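Local structure of 1,4-dihydroxy-2-naphthoyl-CoA hydrolase (Prochlorococcus marinus, 2HX5) at residues E5-L9 against W140-S144; R12-D18 against R32-E36; E64-P68 against C131-I137. The protein probably hydrolyses 1,4-dihydroxy-2-naphthoyl-CoA to 1,4-dihydroxy-2-naphthoate and CoA, a step in phylloquinone (vitamin K1) biosynthesis. All blocks are in the same frame, centred on the assembly; numbering follows the deposited sequence.

Interaction 1. Residues E5-L9 against W140-S144; sequences ENWLL and WLEAS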
loop_
_atom_site.group_PDB
_atom_site.type_symbol
_atom_site.label_atom_id
_atom_site.label_comp_id
_atom_site.label_asym_id
_atom_site.label_seq_id
_atom_site.Cartn_x
_atom_site.Cartn_y
_atom_site.Cartn_z
ATOM N N GLU A 5 -14.558 5.426 25.652
ATOM C CA GLU A 5 -14.092 6.428 24.692
ATOM C C GLU A 5 -12.573 6.403 24.551
ATOM O O GLU A 5 -12.038 6.741 23.494
ATOM C CB GLU A 5 -14.484 7.835 25.141
ATOM C CG GLU A 5 -15.961 8.068 25.246
ATOM C CD GLU A 5 -16.277 9.446 25.833
ATOM O OE1 GLU A 5 -15.396 10.345 25.770
ATOM O OE2 GLU A 5 -17.405 9.615 26.356
ATOM N N ASN A 6 -11.874 6.006 25.611
ATOM C CA ASN A 6 -10.437 5.928 25.594
ATOM C C ASN A 6 -9.957 4.971 24.501
ATOM O O ASN A 6 -8.867 5.192 23.927
ATOM C CB ASN A 6 -9.885 5.465 26.946
ATOM C CG ASN A 6 -10.006 6.512 28.022
ATOM O OD1 ASN A 6 -9.875 6.204 29.204
ATOM N ND2 ASN A 6 -10.249 7.748 27.627
ATOM N N TRP A 7 -10.736 3.920 24.204
ATOM C CA TRP A 7 -10.302 3.010 23.144
ATOM C C TRP A 7 -11.193 2.976 21.885
ATOM O O TRP A 7 -10.814 2.348 20.893
ATOM C CB TRP A 7 -10.105 1.572 23.654
ATOM C CG TRP A 7 -11.343 0.876 24.194
ATOM C CD1 TRP A 7 -12.254 0.157 23.459
ATOM C CD2 TRP A 7 -11.774 0.780 25.541
ATOM N NE1 TRP A 7 -13.219 -0.356 24.252
ATOM C CE2 TRP A 7 -12.974 0.018 25.552
ATOM C CE3 TRP A 7 -11.292 1.287 26.747
ATOM C CZ2 TRP A 7 -13.664 -0.273 26.721
ATOM C CZ3 TRP A 7 -11.969 0.990 27.890
ATOM C CH2 TRP A 7 -13.143 0.237 27.878
ATOM N N LEU A 8 -12.345 3.653 21.934
ATOM C CA LEU A 8 -13.287 3.719 20.782
ATOM C C LEU A 8 -13.291 5.025 20.019
ATOM O O LEU A 8 -13.849 5.089 18.924
ATOM C CB LEU A 8 -14.711 3.394 21.242
ATOM C CG LEU A 8 -14.953 2.016 21.859
ATOM C CD1 LEU A 8 -16.426 1.881 22.362
ATOM C CD2 LEU A 8 -14.625 0.889 20.922
ATOM N N LEU A 9 -12.710 6.065 20.606
ATOM C CA LEU A 9 -12.566 7.362 19.955
ATOM C C LEU A 9 -11.106 7.571 19.668
ATOM O O LEU A 9 -10.297 7.740 20.599
ATOM C CB LEU A 9 -13.097 8.525 20.810
ATOM C CG LEU A 9 -14.558 8.465 21.200
ATOM C CD1 LEU A 9 -14.977 9.723 22.038
ATOM C CD2 LEU A 9 -15.418 8.366 19.952
ATOM N N TRP A 140 -13.109 -7.261 25.228
ATOM C CA TRP A 140 -13.197 -6.022 24.517
ATOM C C TRP A 140 -14.603 -5.745 24.002
ATOM O O TRP A 140 -15.083 -4.635 24.139
ATOM C CB TRP A 140 -12.154 -6.036 23.413
ATOM C CG TRP A 140 -12.177 -4.852 22.473
ATOM C CD1 TRP A 140 -11.632 -3.597 22.663
ATOM C CD2 TRP A 140 -12.692 -4.855 21.136
ATOM N NE1 TRP A 140 -11.832 -2.829 21.540
ATOM C CE2 TRP A 140 -12.461 -3.586 20.591
ATOM C CE3 TRP A 140 -13.308 -5.836 20.341
ATOM C CZ2 TRP A 140 -12.858 -3.254 19.288
ATOM C CZ3 TRP A 140 -13.664 -5.530 19.085
ATOM C CH2 TRP A 140 -13.461 -4.253 18.560
ATOM N N LEU A 141 -15.243 -6.722 23.371
ATOM C CA LEU A 141 -16.627 -6.582 22.907
ATOM C C LEU A 141 -17.547 -6.240 24.073
ATOM O O LEU A 141 -18.344 -5.287 24.000
ATOM C CB LEU A 141 -17.089 -7.852 22.195
ATOM C CG LEU A 141 -16.447 -8.108 20.854
ATOM C CD1 LEU A 141 -16.754 -9.509 20.338
ATOM C CD2 LEU A 141 -16.902 -7.073 19.824
ATOM N N GLU A 142 -17.420 -6.983 25.175
ATOM C CA GLU A 142 -18.280 -6.737 26.323
ATOM C C GLU A 142 -18.053 -5.314 26.881
ATOM O O GLU A 142 -19.045 -4.614 27.196
ATOM C CB GLU A 142 -18.044 -7.803 27.392
ATOM C CG GLU A 142 -19.202 -7.897 28.419
ATOM C CD GLU A 142 -20.486 -8.487 27.786
ATOM O OE1 GLU A 142 -20.371 -9.223 26.778
ATOM O OE2 GLU A 142 -21.605 -8.211 28.279
ATOM N N ALA A 143 -16.790 -4.898 27.017
ATOM C CA ALA A 143 -16.439 -3.603 27.612
ATOM C C ALA A 143 -16.915 -2.466 26.739
ATOM O O ALA A 143 -17.143 -1.368 27.214
ATOM C CB ALA A 143 -14.924 -3.497 27.891
ATOM N N SER A 144 -17.038 -2.731 25.438
ATOM C CA SER A 144 -17.372 -1.730 24.451
ATOM C C SER A 144 -18.869 -1.625 24.204
ATOM O O SER A 144 -19.283 -0.879 23.302
ATOM C CB SER A 144 -16.700 -2.063 23.120
ATOM O OG SER A 144 -15.297 -2.056 23.232
#
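The two ends of the ordered chain meet here: the short helix 5-8, just ahead of the first strand, lies beside the last turn of the C-terminal helix 135-143. Trp7 makes most of the contact. Its chi1 of 63° (p) and chi2 of 87° swing the indole across to residues 140-144, so that NE1 donates a hydrogen bond to Ser144 OG at 2.9 Å, nearly straight at 174° and close to the plane of the ring. Ser144, just past the helix, adopts the m rotamer, which folds its hydroxyl back onto its own helix; OG donates to Trp140 O at 2.7 Å. The six-membered side of the same indole also meets Ala143, Trp7 CZ2 to Ala143 CB at 3.7 Å. Trp140, with chi1 t (175°), brings its pyrrole ring obliquely to that of Trp7, the centroids 5.2 Å apart and the planes at 46°; the nearest atoms are Trp7 CD1 and Trp140 NE1 at 3.6 Å. That NE1 bonds to Ser41 of helix 29-45, whose Tyr45 also meets Trp7 edge-to-face. Leu8, in the extended mt rotamer, lays CD2 3.8 Å from Ser144 OG. No other subunit touches either segment, so the contact joins the N- and C-terminal helices of one chain beside helix 29-45. Ser144 OG spends its proton on Trp140 O and accepts the one from Trp7 NE1, so a single directed relay satisfies the polar atom of an otherwise buried indole, while the rest of the interface is apolar and aromatic.

Interaction 2. Residues R12-D18 against R32-E36; sequences RVVRFGD and RWCHE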
loop_
_atom_site.group_PDB
_atom_site.type_symbol
_atom_site.label_atom_id
_atom_site.label_comp_id
_atom_site.label_asym_id
_atom_site.label_seq_id
_atom_site.Cartn_x
_atom_site.Cartn_y
_atom_site.Cartn_z
ATOM N N ARG A 12 -6.624 10.203 13.615
ATOM C CA ARG A 12 -5.479 10.140 12.712
ATOM C C ARG A 12 -5.482 11.283 11.716
ATOM O O ARG A 12 -6.485 11.931 11.424
ATOM C CB ARG A 12 -5.391 8.809 11.981
ATOM C CG ARG A 12 -6.390 8.628 10.853
ATOM C CD ARG A 12 -6.210 7.253 10.176
ATOM N NE ARG A 12 -4.927 7.056 9.517
ATOM C CZ ARG A 12 -4.099 5.982 9.659
ATOM N NH1 ARG A 12 -4.305 4.966 10.482
ATOM N NH2 ARG A 12 -3.029 5.945 8.907
ATOM N N VAL A 13 -4.296 11.495 11.178
ATOM C CA VAL A 13 -4.062 12.553 10.214
ATOM C C VAL A 13 -3.760 11.887 8.862
ATOM O O VAL A 13 -2.943 10.941 8.757
ATOM C CB VAL A 13 -2.874 13.487 10.604
ATOM C CG1 VAL A 13 -2.739 14.628 9.617
ATOM C CG2 VAL A 13 -3.063 13.963 12.083
ATOM N N VAL A 14 -4.467 12.370 7.841
ATOM C CA VAL A 14 -4.326 11.908 6.468
ATOM C C VAL A 14 -2.923 12.347 5.947
ATOM O O VAL A 14 -2.550 13.496 6.076
ATOM C CB VAL A 14 -5.443 12.475 5.544
ATOM C CG1 VAL A 14 -5.284 11.952 4.135
ATOM C CG2 VAL A 14 -6.854 12.158 6.133
ATOM N N ARG A 15 -2.144 11.415 5.383
ATOM C CA ARG A 15 -0.803 11.723 4.922
ATOM C C ARG A 15 -0.748 11.734 3.386
ATOM O O ARG A 15 -1.686 11.245 2.707
ATOM C CB ARG A 15 0.174 10.715 5.506
ATOM C CG ARG A 15 0.242 10.765 7.040
ATOM C CD ARG A 15 0.682 12.085 7.575
ATOM N NE ARG A 15 0.794 12.127 9.065
ATOM C CZ ARG A 15 0.810 13.253 9.768
ATOM N NH1 ARG A 15 0.796 14.456 9.221
ATOM N NH2 ARG A 15 0.903 13.184 11.073
ATOM N N PHE A 16 0.303 12.345 2.873
ATOM C CA PHE A 16 0.409 12.674 1.458
ATOM C C PHE A 16 0.290 11.395 0.591
ATOM O O PHE A 16 -0.400 11.374 -0.443
ATOM C CB PHE A 16 1.712 13.382 1.191
ATOM C CG PHE A 16 1.861 13.852 -0.172
ATOM C CD1 PHE A 16 0.967 14.786 -0.683
ATOM C CD2 PHE A 16 2.891 13.440 -0.937
ATOM C CE1 PHE A 16 1.121 15.237 -1.966
ATOM C CE2 PHE A 16 3.058 13.944 -2.239
ATOM C CZ PHE A 16 2.182 14.805 -2.709
ATOM N N GLY A 17 0.965 10.312 0.976
ATOM C CA GLY A 17 0.936 9.040 0.247
ATOM C C GLY A 17 -0.404 8.345 0.240
ATOM O O GLY A 17 -0.577 7.371 -0.525
ATOM N N ASP A 18 -1.341 8.806 1.082
ATOM C CA ASP A 18 -2.684 8.255 1.113
ATOM C C ASP A 18 -3.568 8.841 0.009
ATOM O O ASP A 18 -4.735 8.372 -0.134
ATOM C CB ASP A 18 -3.355 8.562 2.435
ATOM C CG ASP A 18 -2.609 7.997 3.634
ATOM O OD1 ASP A 18 -1.815 7.018 3.443
ATOM O OD2 ASP A 18 -2.742 8.597 4.756
ATOM N N ARG A 32 -7.591 0.220 5.285
ATOM C CA ARG A 32 -6.367 0.110 6.080
ATOM C C ARG A 32 -6.485 0.896 7.395
ATOM O O ARG A 32 -6.140 0.460 8.494
ATOM C CB ARG A 32 -5.115 0.609 5.310
ATOM C CG ARG A 32 -3.880 0.598 6.207
ATOM C CD ARG A 32 -2.664 0.902 5.338
ATOM N NE ARG A 32 -2.640 2.295 4.883
ATOM C CZ ARG A 32 -2.202 3.328 5.586
ATOM N NH1 ARG A 32 -1.762 3.241 6.828
ATOM N NH2 ARG A 32 -2.222 4.522 5.038
ATOM N N TRP A 33 -7.001 2.110 7.280
ATOM C CA TRP A 33 -7.194 2.929 8.483
ATOM C C TRP A 33 -8.136 2.261 9.487
ATOM O O TRP A 33 -7.962 2.341 10.716
ATOM C CB TRP A 33 -7.738 4.315 8.156
ATOM C CG TRP A 33 -6.831 5.151 7.256
ATOM C CD1 TRP A 33 -5.569 4.886 6.866
ATOM C CD2 TRP A 33 -7.216 6.325 6.576
ATOM N NE1 TRP A 33 -5.112 5.869 6.021
ATOM C CE2 TRP A 33 -6.110 6.769 5.815
ATOM C CE3 TRP A 33 -8.401 7.070 6.551
ATOM C CZ2 TRP A 33 -6.164 7.916 5.016
ATOM C CZ3 TRP A 33 -8.435 8.203 5.783
ATOM C CH2 TRP A 33 -7.324 8.619 5.026
ATOM N N CYS A 34 -9.194 1.640 8.970
ATOM C CA CYS A 34 -10.100 0.904 9.858
ATOM C C CYS A 34 -9.412 -0.220 10.592
ATOM O O CYS A 34 -9.456 -0.329 11.818
ATOM C CB CYS A 34 -11.245 0.330 9.056
ATOM S SG CYS A 34 -12.467 1.498 8.380
ATOM N N HIS A 35 -8.682 -1.037 9.848
ATOM C CA HIS A 35 -8.017 -2.167 10.452
ATOM C C HIS A 35 -7.005 -1.703 11.487
ATOM O O HIS A 35 -6.913 -2.221 12.616
ATOM C CB HIS A 35 -7.386 -3.058 9.397
ATOM C CG HIS A 35 -6.949 -4.423 9.868
ATOM N ND1 HIS A 35 -5.907 -4.637 10.755
ATOM C CD2 HIS A 35 -7.403 -5.646 9.508
ATOM C CE1 HIS A 35 -5.745 -5.952 10.892
ATOM N NE2 HIS A 35 -6.664 -6.575 10.187
ATOM N N GLU A 36 -6.224 -0.685 11.110
ATOM C CA GLU A 36 -5.251 -0.164 12.081
ATOM C C GLU A 36 -5.919 0.427 13.314
ATOM O O GLU A 36 -5.409 0.286 14.420
ATOM C CB GLU A 36 -4.384 0.922 11.449
ATOM C CG GLU A 36 -3.483 0.454 10.336
ATOM C CD GLU A 36 -2.503 1.479 9.774
ATOM O OE1 GLU A 36 -2.536 2.616 10.277
ATOM O OE2 GLU A 36 -1.716 1.103 8.881
HETATM O O HOH W 1 -0.517 4.192 9.216
HETATM O O HOH W 2 0.183 4.987 8.824
HETATM O O HOH W 3 -1.224 6.844 6.550
HETATM O O HOH W 4 -6.392 4.419 12.115
#
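A guanidinium lies flat on an indole within a salt-bridge network: Arg12 stacks on Trp33, centres 3.8 Å apart and planes at 11°, with Arg12 CZ and Trp33 CD1 3.3 Å apart. This is a cation-pi contact over the five-membered ring, and Arg12 CD adds a CH-pi contact to the same face. In its plane, Arg12 NH1 donates to Glu36 OE1 at 2.9 Å, while Glu36 OE2 takes Arg32 NH1 at 3.0 Å one helical turn back. Arg32 NH2 reaches Asp18 OD1 at 3.0 Å and also bonds Gln29. The arginines approach closely, Arg12 NH2 to Arg32 NH1 at 3.6 Å, but the carboxylates and waters 1 to 3 lie around them; water 4 links Arg12 NH1 to Trp33 O. Asp18 OD2 also accepts Arg15 N at 2.9 Å, tying the turn after the strand. Val14 CG2 packs on Trp33 CH2 at 3.7 Å. Phe16 N bonds Glu39 of the second subunit, and the side chain of Asp18 is about 9 Å from that of Asp20, the predicted active-site residue. The long helix 29-45 packed against an antiparallel sheet is the signature of the hot-dog fold, here fastened to strand 9-13, outermost within this chain, and the turn after it.

Interaction 3. Residues E64-P68 against C131-I137; sequences EVALP and CALPEGI
Build residues 65-66 as the first piece of strand 65-76, outermost in this chain (Val65 phi/psi -112/125); at Leu67 (-124/58) the backbone leaves the strand. Face them with the extended approach 131-134 to helix 135-143, Pro134 at the N-cap; Val65 and Pro134 are nearest in register, CA atoms 6.8 Å apart. Val65 and Leu67 point across, Ala66 away. Val65 (t) is a knob with CG1 3.8 Å from both Cys131 SG (p rotamer) and Pro134 CG. Leu67 (mt) fills the neighbouring hollow, with CD2 3.9 Å from Pro134 CD and 4.3 Å from Leu133 CD2, and CD1 4.0 Å from Ile137 CG1 (mm). The Pro134 ring lies against both side chains, themselves in contact, Val65 CG1 to Leu67 CD2 at 4.2 Å. Ala66, Leu67 and Pro68 help line a pocket holding a 2-ethoxyethanol, probably from the crystallisation liquor. The contact joins an outermost strand's start in the hot-dog sheet to the N-terminal end of the C-terminal helix. With no hydrogen bond across, van der Waals packing of apolar side chains holds it together.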
loop_
_atom_site.group_PDB
_atom_site.type_symbol
_atom_site.label_atom_id
_atom_site.label_comp_id
_atom_site.label_asym_id
_atom_site.label_seq_id
_atom_site.Cartn_x
_atom_site.Cartn_y
_atom_site.Cartn_z
ATOM N N GLU A 64 -3.841 -19.222 18.291
ATOM C CA GLU A 64 -4.536 -20.396 17.822
ATOM C C GLU A 64 -5.778 -20.089 16.998
ATOM O O GLU A 64 -6.185 -20.909 16.202
ATOM C CB GLU A 64 -4.824 -21.253 19.005
ATOM C CG GLU A 64 -3.424 -21.784 19.505
ATOM C CD GLU A 64 -3.315 -22.003 20.998
ATOM O OE1 GLU A 64 -3.390 -21.012 21.755
ATOM O OE2 GLU A 64 -3.104 -23.163 21.402
ATOM N N VAL A 65 -6.340 -18.899 17.190
ATOM C CA VAL A 65 -7.615 -18.481 16.539
ATOM C C VAL A 65 -7.309 -17.372 15.548
ATOM O O VAL A 65 -6.625 -16.401 15.931
ATOM C CB VAL A 65 -8.661 -17.988 17.586
ATOM C CG1 VAL A 65 -9.910 -17.470 16.901
ATOM C CG2 VAL A 65 -9.022 -19.131 18.533
ATOM N N ALA A 66 -7.713 -17.561 14.286
ATOM C CA ALA A 66 -7.609 -16.557 13.237
ATOM C C ALA A 66 -8.947 -15.813 13.211
ATOM O O ALA A 66 -9.971 -16.335 13.576
ATOM C CB ALA A 66 -7.372 -17.201 11.862
ATOM N N LEU A 67 -8.914 -14.550 12.811
ATOM C CA LEU A 67 -10.110 -13.669 12.754
ATOM C C LEU A 67 -10.264 -13.112 11.325
ATOM O O LEU A 67 -10.257 -11.857 11.113
ATOM C CB LEU A 67 -9.995 -12.547 13.777
ATOM C CG LEU A 67 -9.847 -12.910 15.240
ATOM C CD1 LEU A 67 -9.585 -11.712 16.111
ATOM C CD2 LEU A 67 -11.106 -13.606 15.758
ATOM N N PRO A 68 -10.382 -13.981 10.340
ATOM C CA PRO A 68 -10.488 -13.485 8.959
ATOM C C PRO A 68 -11.708 -12.579 8.748
ATOM O O PRO A 68 -12.792 -12.787 9.283
ATOM C CB PRO A 68 -10.665 -14.738 8.122
ATOM C CG PRO A 68 -11.200 -15.769 9.085
ATOM C CD PRO A 68 -10.466 -15.454 10.364
ATOM N N CYS A 131 -14.854 -21.379 15.293
ATOM C CA CYS A 131 -14.635 -21.614 16.715
ATOM C C CYS A 131 -15.075 -20.421 17.537
ATOM O O CYS A 131 -15.454 -19.387 16.977
ATOM C CB CYS A 131 -13.173 -21.940 16.983
ATOM S SG CYS A 131 -12.023 -20.585 16.706
ATOM N N ALA A 132 -14.991 -20.527 18.853
ATOM C CA ALA A 132 -15.362 -19.381 19.686
ATOM C C ALA A 132 -14.378 -18.227 19.581
ATOM O O ALA A 132 -13.180 -18.414 19.348
ATOM C CB ALA A 132 -15.489 -19.814 21.131
ATOM N N LEU A 133 -14.892 -17.004 19.737
ATOM C CA LEU A 133 -14.033 -15.820 19.802
ATOM C C LEU A 133 -12.973 -15.973 20.915
ATOM O O LEU A 133 -13.267 -16.528 21.984
ATOM C CB LEU A 133 -14.884 -14.564 20.054
ATOM C CG LEU A 133 -15.791 -14.147 18.902
ATOM C CD1 LEU A 133 -16.804 -13.136 19.421
ATOM C CD2 LEU A 133 -14.972 -13.626 17.732
ATOM N N PRO A 134 -11.742 -15.484 20.677
ATOM C CA PRO A 134 -10.750 -15.487 21.753
ATOM C C PRO A 134 -11.237 -14.689 22.945
ATOM O O PRO A 134 -11.920 -13.701 22.804
ATOM C CB PRO A 134 -9.548 -14.772 21.143
ATOM C CG PRO A 134 -9.705 -14.859 19.716
ATOM C CD PRO A 134 -11.188 -14.852 19.474
ATOM N N GLU A 135 -10.815 -15.101 24.133
ATOM C CA GLU A 135 -11.313 -14.492 25.355
ATOM C C GLU A 135 -11.046 -12.987 25.404
ATOM O O GLU A 135 -11.885 -12.275 25.884
ATOM C CB GLU A 135 -10.697 -15.163 26.581
ATOM C CG GLU A 135 -9.184 -14.915 26.747
ATOM C CD GLU A 135 -8.873 -13.691 27.648
ATOM O OE1 GLU A 135 -9.778 -13.273 28.412
ATOM O OE2 GLU A 135 -7.740 -13.154 27.567
ATOM N N GLY A 136 -9.893 -12.522 24.941
ATOM C CA GLY A 136 -9.577 -11.097 24.985
ATOM C C GLY A 136 -10.488 -10.291 24.099
ATOM O O GLY A 136 -10.899 -9.186 24.451
ATOM N N ILE A 137 -10.800 -10.816 22.910
ATOM C CA ILE A 137 -11.733 -10.159 21.996
ATOM C C ILE A 137 -13.125 -10.118 22.621
ATOM O O ILE A 137 -13.820 -9.094 22.596
ATOM C CB ILE A 137 -11.757 -10.886 20.614
ATOM C CG1 ILE A 137 -10.385 -10.766 19.926
ATOM C CG2 ILE A 137 -12.889 -10.397 19.755
ATOM C CD1 ILE A 137 -10.054 -9.361 19.483
#

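How the interactions relate
Interactions 1 and 3 share helix 135-143, at its C-terminal end and its start respectively; their centres are about 17 Å apart and they touch directly, Leu141 CD1 to Leu133 CD1 at 3.7 Å. Interaction 1 spans almost the whole chain, and the other two fall between its segments, interaction 2 closing before interaction 3 opens. Segment 5-9 leads into strand 9-13, used by interaction 2, whose centre lies about 21 Å from that of interaction 1. Interactions 2 and 3, their centres about 26 Å apart, sit on opposite sides of the chain's centre and join helices 29-45 and 135-143 to the outermost strands within this chain, 9-13 and 65-76; interaction 1 brings its two terminal helices together.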